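PDB 1J5U: archease, possible chaperone from Thermotoga maritima, which probably activates the tRNA-splicing ligase RtcB by promoting its guanylylation, and may act as a chaperone of proteins that process DNA or RNA. Local coordinates for residues E18-I23 against T115-K120; N30-L35 against L62-D67; K56-P61 against V73-L78. All coordinates share one frame; numbering follows the deposited sequence.

Interaction 1: residues E18-I23 against T115-K120. With CA (calcium ion), chain B.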
loop_
_atom_site.group_PDB
_atom_site.type_symbol
_atom_site.label_atom_id
_atom_site.label_comp_id
_atom_site.label_asym_id
_atom_site.label_seq_id
_atom_site.Cartn_x
_atom_site.Cartn_y
_atom_site.Cartn_z
ATOM N N GLU A 18 -19.779 8.520 -5.051
ATOM C CA GLU A 18 -18.822 7.447 -4.821
ATOM C C GLU A 18 -17.570 7.768 -5.645
ATOM O O GLU A 18 -17.670 8.235 -6.784
ATOM C CB GLU A 18 -19.390 6.106 -5.279
ATOM C CG GLU A 18 -20.587 5.611 -4.492
ATOM C CD GLU A 18 -21.062 4.264 -4.995
ATOM O OE1 GLU A 18 -21.253 4.134 -6.225
ATOM O OE2 GLU A 18 -21.242 3.336 -4.170
ATOM N N HIS A 19 -16.398 7.537 -5.074
ATOM C CA HIS A 19 -15.142 7.797 -5.794
ATOM C C HIS A 19 -14.226 6.599 -5.595
ATOM O O HIS A 19 -14.371 5.899 -4.621
ATOM C CB HIS A 19 -14.409 9.001 -5.201
ATOM C CG HIS A 19 -15.127 10.306 -5.347
ATOM N ND1 HIS A 19 -15.370 11.073 -6.438
ATOM C CD2 HIS A 19 -15.575 11.033 -4.262
ATOM C CE1 HIS A 19 -15.936 12.243 -5.994
ATOM N NE2 HIS A 19 -16.050 12.195 -4.680
ATOM N N THR A 20 -13.309 6.334 -6.515
ATOM C CA THR A 20 -12.350 5.266 -6.252
ATOM C C THR A 20 -11.093 6.037 -5.835
ATOM O O THR A 20 -10.159 5.476 -5.254
ATOM C CB THR A 20 -12.077 4.372 -7.478
ATOM O OG1 THR A 20 -11.955 5.183 -8.651
ATOM C CG2 THR A 20 -13.222 3.355 -7.658
ATOM N N ALA A 21 -11.082 7.338 -6.122
ATOM C CA ALA A 21 -9.959 8.184 -5.715
ATOM C C ALA A 21 -10.358 8.893 -4.428
ATOM O O ALA A 21 -10.885 10.013 -4.447
ATOM C CB ALA A 21 -9.611 9.203 -6.818
ATOM N N ASP A 22 -10.122 8.245 -3.295
ATOM C CA ASP A 22 -10.491 8.838 -2.007
ATOM C C ASP A 22 -9.393 9.525 -1.223
ATOM O O ASP A 22 -9.613 10.616 -0.695
ATOM C CB ASP A 22 -11.157 7.799 -1.112
ATOM C CG ASP A 22 -12.527 7.401 -1.621
ATOM O OD1 ASP A 22 -13.396 8.287 -1.778
ATOM O OD2 ASP A 22 -12.728 6.207 -1.880
ATOM N N ILE A 23 -8.232 8.890 -1.092
ATOM C CA ILE A 23 -7.143 9.519 -0.368
ATOM C C ILE A 23 -5.891 9.392 -1.199
ATOM O O ILE A 23 -5.706 8.399 -1.914
ATOM C CB ILE A 23 -6.908 8.903 1.045
ATOM C CG1 ILE A 23 -6.418 7.466 0.941
ATOM C CG2 ILE A 23 -8.208 8.943 1.863
ATOM C CD1 ILE A 23 -6.077 6.869 2.330
ATOM N N THR A 115 -5.446 2.187 -6.248
ATOM C CA THR A 115 -5.952 2.317 -7.612
ATOM C C THR A 115 -4.805 2.636 -8.555
ATOM O O THR A 115 -3.654 2.824 -8.130
ATOM C CB THR A 115 -6.971 3.480 -7.730
ATOM O OG1 THR A 115 -6.277 4.729 -7.573
ATOM C CG2 THR A 115 -8.047 3.367 -6.660
ATOM N N TYR A 116 -5.114 2.721 -9.843
ATOM C CA TYR A 116 -4.103 3.093 -10.814
ATOM C C TYR A 116 -4.094 4.610 -11.010
ATOM O O TYR A 116 -3.280 5.134 -11.759
ATOM C CB TYR A 116 -4.360 2.424 -12.167
ATOM C CG TYR A 116 -3.658 1.099 -12.337
ATOM C CD1 TYR A 116 -4.370 -0.100 -12.311
ATOM C CD2 TYR A 116 -2.276 1.046 -12.518
ATOM C CE1 TYR A 116 -3.718 -1.324 -12.463
ATOM C CE2 TYR A 116 -1.615 -0.168 -12.665
ATOM C CZ TYR A 116 -2.342 -1.348 -12.636
ATOM O OH TYR A 116 -1.681 -2.554 -12.769
ATOM N N HIS A 117 -4.986 5.312 -10.318
ATOM C CA HIS A 117 -5.079 6.778 -10.456
ATOM C C HIS A 117 -3.773 7.475 -10.128
ATOM O O HIS A 117 -3.269 7.341 -9.017
ATOM C CB HIS A 117 -6.149 7.359 -9.524
ATOM C CG HIS A 117 -7.543 6.903 -9.822
ATOM N ND1 HIS A 117 -8.152 7.115 -11.042
ATOM C CD2 HIS A 117 -8.454 6.265 -9.049
ATOM C CE1 HIS A 117 -9.379 6.627 -11.007
ATOM N NE2 HIS A 117 -9.586 6.106 -9.810
ATOM N N LEU A 118 -3.244 8.222 -11.092
ATOM C CA LEU A 118 -2.009 8.974 -10.914
ATOM C C LEU A 118 -0.779 8.132 -10.541
ATOM O O LEU A 118 0.238 8.684 -10.125
ATOM C CB LEU A 118 -2.226 10.067 -9.846
ATOM C CG LEU A 118 -3.425 11.001 -10.137
ATOM C CD1 LEU A 118 -3.637 12.004 -8.984
ATOM C CD2 LEU A 118 -3.187 11.724 -11.468
ATOM N N LEU A 119 -0.872 6.815 -10.666
ATOM C CA LEU A 119 0.264 5.941 -10.342
ATOM C C LEU A 119 1.248 6.016 -11.506
ATOM O O LEU A 119 0.957 5.517 -12.590
ATOM C CB LEU A 119 -0.218 4.495 -10.163
ATOM C CG LEU A 119 0.809 3.495 -9.618
ATOM C CD1 LEU A 119 1.464 4.071 -8.333
ATOM C CD2 LEU A 119 0.115 2.158 -9.326
ATOM N N LYS A 120 2.393 6.662 -11.290
ATOM C CA LYS A 120 3.424 6.827 -12.322
ATOM C C LYS A 120 4.755 7.180 -11.654
ATOM O O LYS A 120 4.888 8.256 -11.062
ATOM C CB LYS A 120 3.039 7.966 -13.287
ATOM C CG LYS A 120 4.050 8.268 -14.390
ATOM C CD LYS A 120 3.705 9.612 -15.060
ATOM C CE LYS A 120 4.486 9.875 -16.360
ATOM N NZ LYS A 120 5.964 10.066 -16.155
HETATM CA CA CA B . -14.639 4.761 -2.459
HETATM O O HOH W 1 -15.737 7.228 -1.942
HETATM O O HOH W 2 -16.859 4.551 -0.641
HETATM O O HOH W 3 -16.850 4.265 -4.094
#
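Thr20 carries OG1 in the position between its backbone N and carbonyl carbon (chi1 42°), while His117 places its ring beside its own backbone N (chi1 -64°), and the two side chains meet at about a right angle. Thr20 OG1 reaches His117 NE2 at 2.8 Å, at the ring edge and near its plane; either partner could be the donor. The CB of Ala21 packs obliquely on His117 CD2 at 3.9 Å. Beside them, Thr115 CG2 lies 3.3 Å from Thr20 O. The contact joins the calcium-binding loop before strand 23-29 to the type II beta turn Tyr116-Leu119 in strand 113-124; His19 O and Asp22 OD2 each bind calcium at 2.5 Å, and Asp135 and Thr136 complete the protein ligands. Thr115 heads an ST turn: its OG1 accepts from His117 N at 3.1 Å (144° at the hydrogen), and the same hydroxyl bonds to Val133 O. A valine at Thr115 removes the hydroxyl shared by His117 N and Val133 O, and would probably leave the imidazole less firmly positioned. Water 1, also a calcium ligand, accepts from His19 N and donates to Asp22 OD1 (2.6 Å).

Interaction 2: residues N30-L35 against L62-D67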
loop_
_atom_site.group_PDB
_atom_site.type_symbol
_atom_site.label_atom_id
_atom_site.label_comp_id
_atom_site.label_asym_id
_atom_site.label_seq_id
_atom_site.Cartn_x
_atom_site.Cartn_y
_atom_site.Cartn_z
ATOM N N ASN A 30 14.622 6.364 -2.638
ATOM C CA ASN A 30 15.701 6.228 -3.616
ATOM C C ASN A 30 15.567 4.956 -4.448
ATOM O O ASN A 30 16.397 4.695 -5.310
ATOM C CB ASN A 30 17.072 6.219 -2.911
ATOM C CG ASN A 30 17.397 7.549 -2.217
ATOM O OD1 ASN A 30 17.873 7.568 -1.074
ATOM N ND2 ASN A 30 17.154 8.665 -2.910
ATOM N N SER A 31 14.528 4.166 -4.207
ATOM C CA SER A 31 14.389 2.906 -4.938
ATOM C C SER A 31 12.966 2.390 -4.863
ATOM O O SER A 31 12.172 2.867 -4.061
ATOM C CB SER A 31 15.298 1.846 -4.310
ATOM O OG SER A 31 14.763 1.449 -3.054
ATOM N N TYR A 32 12.682 1.405 -5.701
ATOM C CA TYR A 32 11.378 0.765 -5.782
ATOM C C TYR A 32 11.013 0.146 -4.440
ATOM O O TYR A 32 9.873 0.218 -4.006
ATOM C CB TYR A 32 11.407 -0.315 -6.866
ATOM C CG TYR A 32 10.156 -1.157 -6.932
ATOM C CD1 TYR A 32 8.988 -0.675 -7.532
ATOM C CD2 TYR A 32 10.144 -2.435 -6.400
ATOM C CE1 TYR A 32 7.837 -1.459 -7.597
ATOM C CE2 TYR A 32 9.001 -3.227 -6.464
ATOM C CZ TYR A 32 7.850 -2.732 -7.060
ATOM O OH TYR A 32 6.728 -3.524 -7.104
ATOM N N GLU A 33 11.995 -0.467 -3.794
ATOM C CA GLU A 33 11.771 -1.088 -2.499
ATOM C C GLU A 33 11.343 -0.048 -1.458
ATOM O O GLU A 33 10.456 -0.313 -0.642
ATOM C CB GLU A 33 13.043 -1.787 -2.024
ATOM C CG GLU A 33 12.873 -2.488 -0.701
ATOM C CD GLU A 33 14.117 -3.267 -0.280
ATOM O OE1 GLU A 33 15.043 -3.401 -1.101
ATOM O OE2 GLU A 33 14.156 -3.748 0.869
ATOM N N GLU A 34 11.957 1.135 -1.487
ATOM C CA GLU A 34 11.602 2.171 -0.518
ATOM C C GLU A 34 10.197 2.730 -0.788
ATOM O O GLU A 34 9.528 3.171 0.133
ATOM C CB GLU A 34 12.639 3.302 -0.503
ATOM C CG GLU A 34 13.981 2.867 0.070
ATOM C CD GLU A 34 14.910 4.045 0.353
ATOM O OE1 GLU A 34 14.630 5.186 -0.084
ATOM O OE2 GLU A 34 15.934 3.819 1.007
ATOM N N LEU A 35 9.761 2.718 -2.043
ATOM C CA LEU A 35 8.405 3.164 -2.325
ATOM C C LEU A 35 7.441 2.154 -1.716
ATOM O O LEU A 35 6.394 2.531 -1.201
ATOM C CB LEU A 35 8.155 3.289 -3.825
ATOM C CG LEU A 35 9.033 4.358 -4.493
ATOM C CD1 LEU A 35 8.586 4.523 -5.914
ATOM C CD2 LEU A 35 8.904 5.705 -3.744
ATOM N N LEU A 62 10.631 -8.480 -7.592
ATOM C CA LEU A 62 11.211 -7.153 -7.513
ATOM C C LEU A 62 11.259 -6.668 -8.960
ATOM O O LEU A 62 12.254 -6.837 -9.658
ATOM C CB LEU A 62 12.615 -7.211 -6.900
ATOM C CG LEU A 62 13.391 -5.898 -6.720
ATOM C CD1 LEU A 62 12.543 -4.859 -6.082
ATOM C CD2 LEU A 62 14.626 -6.156 -5.863
ATOM N N GLU A 63 10.141 -6.113 -9.407
ATOM C CA GLU A 63 9.999 -5.595 -10.768
ATOM C C GLU A 63 9.608 -4.123 -10.598
ATOM O O GLU A 63 8.518 -3.816 -10.129
ATOM C CB GLU A 63 8.893 -6.362 -11.469
ATOM C CG GLU A 63 8.617 -5.947 -12.882
ATOM C CD GLU A 63 7.376 -6.625 -13.413
ATOM O OE1 GLU A 63 7.280 -7.861 -13.225
ATOM O OE2 GLU A 63 6.503 -5.928 -14.004
ATOM N N GLU A 64 10.494 -3.216 -10.985
ATOM C CA GLU A 64 10.222 -1.802 -10.796
ATOM C C GLU A 64 9.239 -1.172 -11.784
ATOM O O GLU A 64 9.578 -0.276 -12.557
ATOM C CB GLU A 64 11.572 -1.076 -10.735
ATOM C CG GLU A 64 12.404 -1.661 -9.582
ATOM C CD GLU A 64 13.913 -1.624 -9.788
ATOM O OE1 GLU A 64 14.439 -2.421 -10.601
ATOM O OE2 GLU A 64 14.577 -0.804 -9.118
ATOM N N THR A 65 7.999 -1.654 -11.735
ATOM C CA THR A 65 6.943 -1.164 -12.605
ATOM C C THR A 65 5.705 -0.836 -11.778
ATOM O O THR A 65 5.514 -1.362 -10.676
ATOM C CB THR A 65 6.518 -2.220 -13.640
ATOM O OG1 THR A 65 5.860 -3.295 -12.958
ATOM C CG2 THR A 65 7.735 -2.752 -14.414
ATOM N N GLU A 66 4.847 0.015 -12.328
ATOM C CA GLU A 66 3.633 0.397 -11.617
ATOM C C GLU A 66 2.735 -0.817 -11.461
ATOM O O GLU A 66 2.045 -0.962 -10.446
ATOM C CB GLU A 66 2.912 1.529 -12.356
ATOM C CG GLU A 66 3.678 2.867 -12.273
ATOM C CD GLU A 66 4.741 3.008 -13.360
ATOM O OE1 GLU A 66 4.955 2.032 -14.118
ATOM O OE2 GLU A 66 5.357 4.092 -13.454
ATOM N N ASP A 67 2.744 -1.704 -12.458
ATOM C CA ASP A 67 1.923 -2.907 -12.381
ATOM C C ASP A 67 2.329 -3.801 -11.215
ATOM O O ASP A 67 1.472 -4.286 -10.474
ATOM C CB ASP A 67 2.003 -3.735 -13.675
ATOM C CG ASP A 67 1.228 -3.107 -14.833
ATOM O OD1 ASP A 67 0.295 -2.320 -14.579
ATOM O OD2 ASP A 67 1.553 -3.416 -15.994
#
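Tyr32 lays one face of its ring against the backbone of residues 63-64. Glu64 CA sits 4.0 Å from the Tyr32 ring centroid and 24° off the ring normal, which defines a CH-pi contact. Over the same face, offset toward the rim, Glu63 O approaches Tyr32 CZ at 3.3 Å. The ring edge is met by a methyl, Leu62 CD1 lying 3.4 Å from Tyr32 CD2. With Tyr32 CG anti to the backbone N (chi1 173°), the ring is directed off the first turn of its helix to this loop. The contact therefore joins the N-terminal ends of two helices, 32-47 and 66-81, each opened by a hydroxyl N-cap. Ser31 OG accepts from Glu34 N at 3.2 Å, and Thr65 OG1 caps Ala68 N. The loop's shape is set by an inverse gamma turn centred on Glu64, in which Thr65 N bonds to Glu63 O at 2.7 Å, so the carbonyl resting on the tyrosine is already engaged. Thr65 OG1 also donates to Glu63 OE2 at 2.9 Å, on the anti side and tilted out of the carboxylate plane. Further out, Ala68, Phe69, Leu96 and Phe121 pack around Tyr32, while Asn30 N donates to Glu34 OE1 at 2.8 Å.

Interaction 3: residues K56-P61 against V73-L78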
loop_
_atom_site.group_PDB
_atom_site.type_symbol
_atom_site.label_atom_id
_atom_site.label_comp_id
_atom_site.label_asym_id
_atom_site.label_seq_id
_atom_site.Cartn_x
_atom_site.Cartn_y
_atom_site.Cartn_z
ATOM N N LYS A 56 4.585 -14.056 9.457
ATOM C CA LYS A 56 4.274 -14.851 8.280
ATOM C C LYS A 56 5.002 -14.155 7.126
ATOM O O LYS A 56 5.132 -12.922 7.133
ATOM C CB LYS A 56 2.759 -14.830 8.082
ATOM C CG LYS A 56 2.258 -15.133 6.712
ATOM C CD LYS A 56 0.737 -15.164 6.710
ATOM C CE LYS A 56 0.190 -14.590 5.417
ATOM N NZ LYS A 56 -1.158 -15.127 5.095
ATOM N N GLU A 57 5.481 -14.910 6.142
ATOM C CA GLU A 57 6.185 -14.267 5.044
ATOM C C GLU A 57 5.759 -14.728 3.649
ATOM O O GLU A 57 5.372 -15.880 3.444
ATOM C CB GLU A 57 7.702 -14.456 5.224
ATOM C CG GLU A 57 8.214 -14.017 6.577
ATOM C CD GLU A 57 9.694 -14.284 6.781
ATOM O OE1 GLU A 57 10.189 -15.396 6.480
ATOM O OE2 GLU A 57 10.365 -13.373 7.280
ATOM N N LYS A 58 5.852 -13.814 2.683
ATOM C CA LYS A 58 5.508 -14.098 1.296
ATOM C C LYS A 58 6.544 -13.425 0.415
ATOM O O LYS A 58 7.206 -12.470 0.843
ATOM C CB LYS A 58 4.119 -13.551 0.943
ATOM C CG LYS A 58 3.005 -14.139 1.777
ATOM C CD LYS A 58 1.660 -13.514 1.427
ATOM C CE LYS A 58 1.182 -13.951 0.048
ATOM N NZ LYS A 58 -0.212 -13.425 -0.238
HETATM N N MSE A 59 6.676 -13.932 -0.807
HETATM C CA MSE A 59 7.614 -13.403 -1.783
HETATM C C MSE A 59 6.863 -12.607 -2.855
HETATM O O MSE A 59 5.747 -12.959 -3.246
HETATM C CB MSE A 59 8.364 -14.531 -2.510
HETATM C CG MSE A 59 9.224 -15.438 -1.656
HETATM SE SE MSE A 59 10.680 -14.568 -0.714
HETATM C CE MSE A 59 11.270 -13.456 -2.065
ATOM N N TYR A 60 7.498 -11.549 -3.328
ATOM C CA TYR A 60 6.944 -10.733 -4.396
ATOM C C TYR A 60 8.071 -10.452 -5.367
ATOM O O TYR A 60 9.229 -10.336 -4.971
ATOM C CB TYR A 60 6.403 -9.409 -3.846
ATOM C CG TYR A 60 5.239 -9.588 -2.932
ATOM C CD1 TYR A 60 3.952 -9.724 -3.441
ATOM C CD2 TYR A 60 5.418 -9.638 -1.553
ATOM C CE1 TYR A 60 2.874 -9.905 -2.607
ATOM C CE2 TYR A 60 4.333 -9.826 -0.700
ATOM C CZ TYR A 60 3.067 -9.959 -1.240
ATOM O OH TYR A 60 2.001 -10.160 -0.411
ATOM N N PRO A 61 7.756 -10.363 -6.662
ATOM C CA PRO A 61 8.807 -10.084 -7.635
ATOM C C PRO A 61 9.317 -8.644 -7.511
ATOM O O PRO A 61 8.530 -7.694 -7.326
ATOM C CB PRO A 61 8.112 -10.340 -8.971
ATOM C CG PRO A 61 6.676 -9.973 -8.667
ATOM C CD PRO A 61 6.470 -10.633 -7.325
ATOM N N VAL A 73 0.956 -4.093 -3.512
ATOM C CA VAL A 73 0.256 -3.384 -2.456
ATOM C C VAL A 73 -1.179 -3.933 -2.320
ATOM O O VAL A 73 -1.691 -4.063 -1.219
ATOM C CB VAL A 73 0.262 -1.846 -2.752
ATOM C CG1 VAL A 73 -0.601 -1.106 -1.755
ATOM C CG2 VAL A 73 1.721 -1.306 -2.727
ATOM N N ASN A 74 -1.832 -4.265 -3.428
ATOM C CA ASN A 74 -3.184 -4.784 -3.288
ATOM C C ASN A 74 -3.191 -6.156 -2.664
ATOM O O ASN A 74 -4.158 -6.531 -2.017
ATOM C CB ASN A 74 -3.935 -4.761 -4.617
ATOM C CG ASN A 74 -4.515 -3.378 -4.906
ATOM O OD1 ASN A 74 -5.150 -2.788 -4.035
ATOM N ND2 ASN A 74 -4.289 -2.861 -6.099
ATOM N N ASP A 75 -2.109 -6.902 -2.834
ATOM C CA ASP A 75 -2.071 -8.203 -2.199
ATOM C C ASP A 75 -1.917 -7.980 -0.695
ATOM O O ASP A 75 -2.489 -8.711 0.093
ATOM C CB ASP A 75 -0.925 -9.071 -2.716
ATOM C CG ASP A 75 -1.017 -10.478 -2.162
ATOM O OD1 ASP A 75 -0.196 -10.869 -1.317
ATOM O OD2 ASP A 75 -1.971 -11.166 -2.542
ATOM N N TRP A 76 -1.174 -6.943 -0.301
ATOM C CA TRP A 76 -1.014 -6.622 1.113
ATOM C C TRP A 76 -2.367 -6.260 1.738
ATOM O O TRP A 76 -2.624 -6.568 2.894
ATOM C CB TRP A 76 -0.077 -5.431 1.328
ATOM C CG TRP A 76 1.362 -5.675 0.989
ATOM C CD1 TRP A 76 1.949 -6.874 0.656
ATOM C CD2 TRP A 76 2.395 -4.688 0.925
ATOM N NE1 TRP A 76 3.280 -6.686 0.386
ATOM C CE2 TRP A 76 3.584 -5.353 0.546
ATOM C CE3 TRP A 76 2.433 -3.296 1.160
ATOM C CZ2 TRP A 76 4.808 -4.677 0.391
ATOM C CZ3 TRP A 76 3.661 -2.623 1.009
ATOM C CH2 TRP A 76 4.825 -3.319 0.627
ATOM N N ILE A 77 -3.199 -5.556 0.981
ATOM C CA ILE A 77 -4.533 -5.176 1.448
ATOM C C ILE A 77 -5.382 -6.456 1.637
ATOM O O ILE A 77 -6.171 -6.549 2.567
ATOM C CB ILE A 77 -5.198 -4.209 0.441
ATOM C CG1 ILE A 77 -4.522 -2.825 0.569
ATOM C CG2 ILE A 77 -6.720 -4.124 0.698
ATOM C CD1 ILE A 77 -4.676 -1.897 -0.652
ATOM N N LEU A 78 -5.193 -7.438 0.763
ATOM C CA LEU A 78 -5.922 -8.705 0.866
ATOM C C LEU A 78 -5.454 -9.371 2.154
ATOM O O LEU A 78 -6.270 -9.831 2.952
ATOM C CB LEU A 78 -5.633 -9.613 -0.342
ATOM C CG LEU A 78 -6.250 -11.032 -0.352
ATOM C CD1 LEU A 78 -7.797 -10.974 -0.227
ATOM C CD2 LEU A 78 -5.858 -11.730 -1.647
HETATM O O HOH W 4 -2.520 -13.549 -1.871
#
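Asp75 and Trp76 are the residues of helix segment 73-78 that touch strand 56-61. Ahead of them, Val73 points its side chain away from the strand, onto Leu36, Ala39 and Leu114, yet its CA lies 3.9 Å above one face of the Trp76 indole, toward the rim, and backs that face. Asp75 comes next, its CG anti to the backbone N (chi1 -173°), which sends the carboxylate toward the strand. One oxygen takes two donors: Tyr60 OH gives a very short bond to Asp75 OD1 at 2.5 Å, and Lys58 NZ forms a salt bridge at 2.8 Å to Asp75 OD1, which it meets at the syn lone pair. The other oxygen, Asp75 OD2, accepts from water 4 at 2.5 Å, and the water also takes a weak bond from Lys58 NZ. Three donors on one carboxylate would be expected to favour its charged form. Lys58 NZ has a second salt bridge, to Glu79 a turn further along the helix.

Strand 54-61 and helix 66-81 follow each other in the chain, and the helix packs back on the strand in nearly antiparallel fashion: the short axes make 159° and approach to 11.0 Å. Trp76, the next residue, packs on the ring of the same tyrosine. Its edge turns to the face of Tyr60 in an offset edge-to-face pair; the centroids of the Tyr60 ring and the Trp76 five-membered ring are 5.1 Å apart, planes at 82°, and Trp76 CD1 also lies 3.5 Å from Tyr60 OH. Beyond this pair the indole meets Phe100 and Ile89 of neighbouring strands and Leu36 and Arg40 of helix 32-47.

How the interactions relate
From the N terminus, segment 18-23 comes first and 115-120 last, so interaction 1 closes a loop that encloses both other contacts. Interaction 2 closes the loop from 30-35 to 62-67 and interaction 3 the shorter one from 56-61 to 73-78; they cross, 56-61 passing directly into 62-67. Both use helix 66-81, interaction 2 tying its start to helix 32-47 and interaction 3 its middle to strand 54-61 of the four-stranded sheet. Interaction 1 joins the calcium loop leading into edge strand 23-29 to the turn in edge strand 113-124 of the three-stranded sheet. It reaches interaction 2 through Tyr116 OH, 2.7 Å from Asp67 OD1 (a probable hydrogen bond), but does not touch interaction 3.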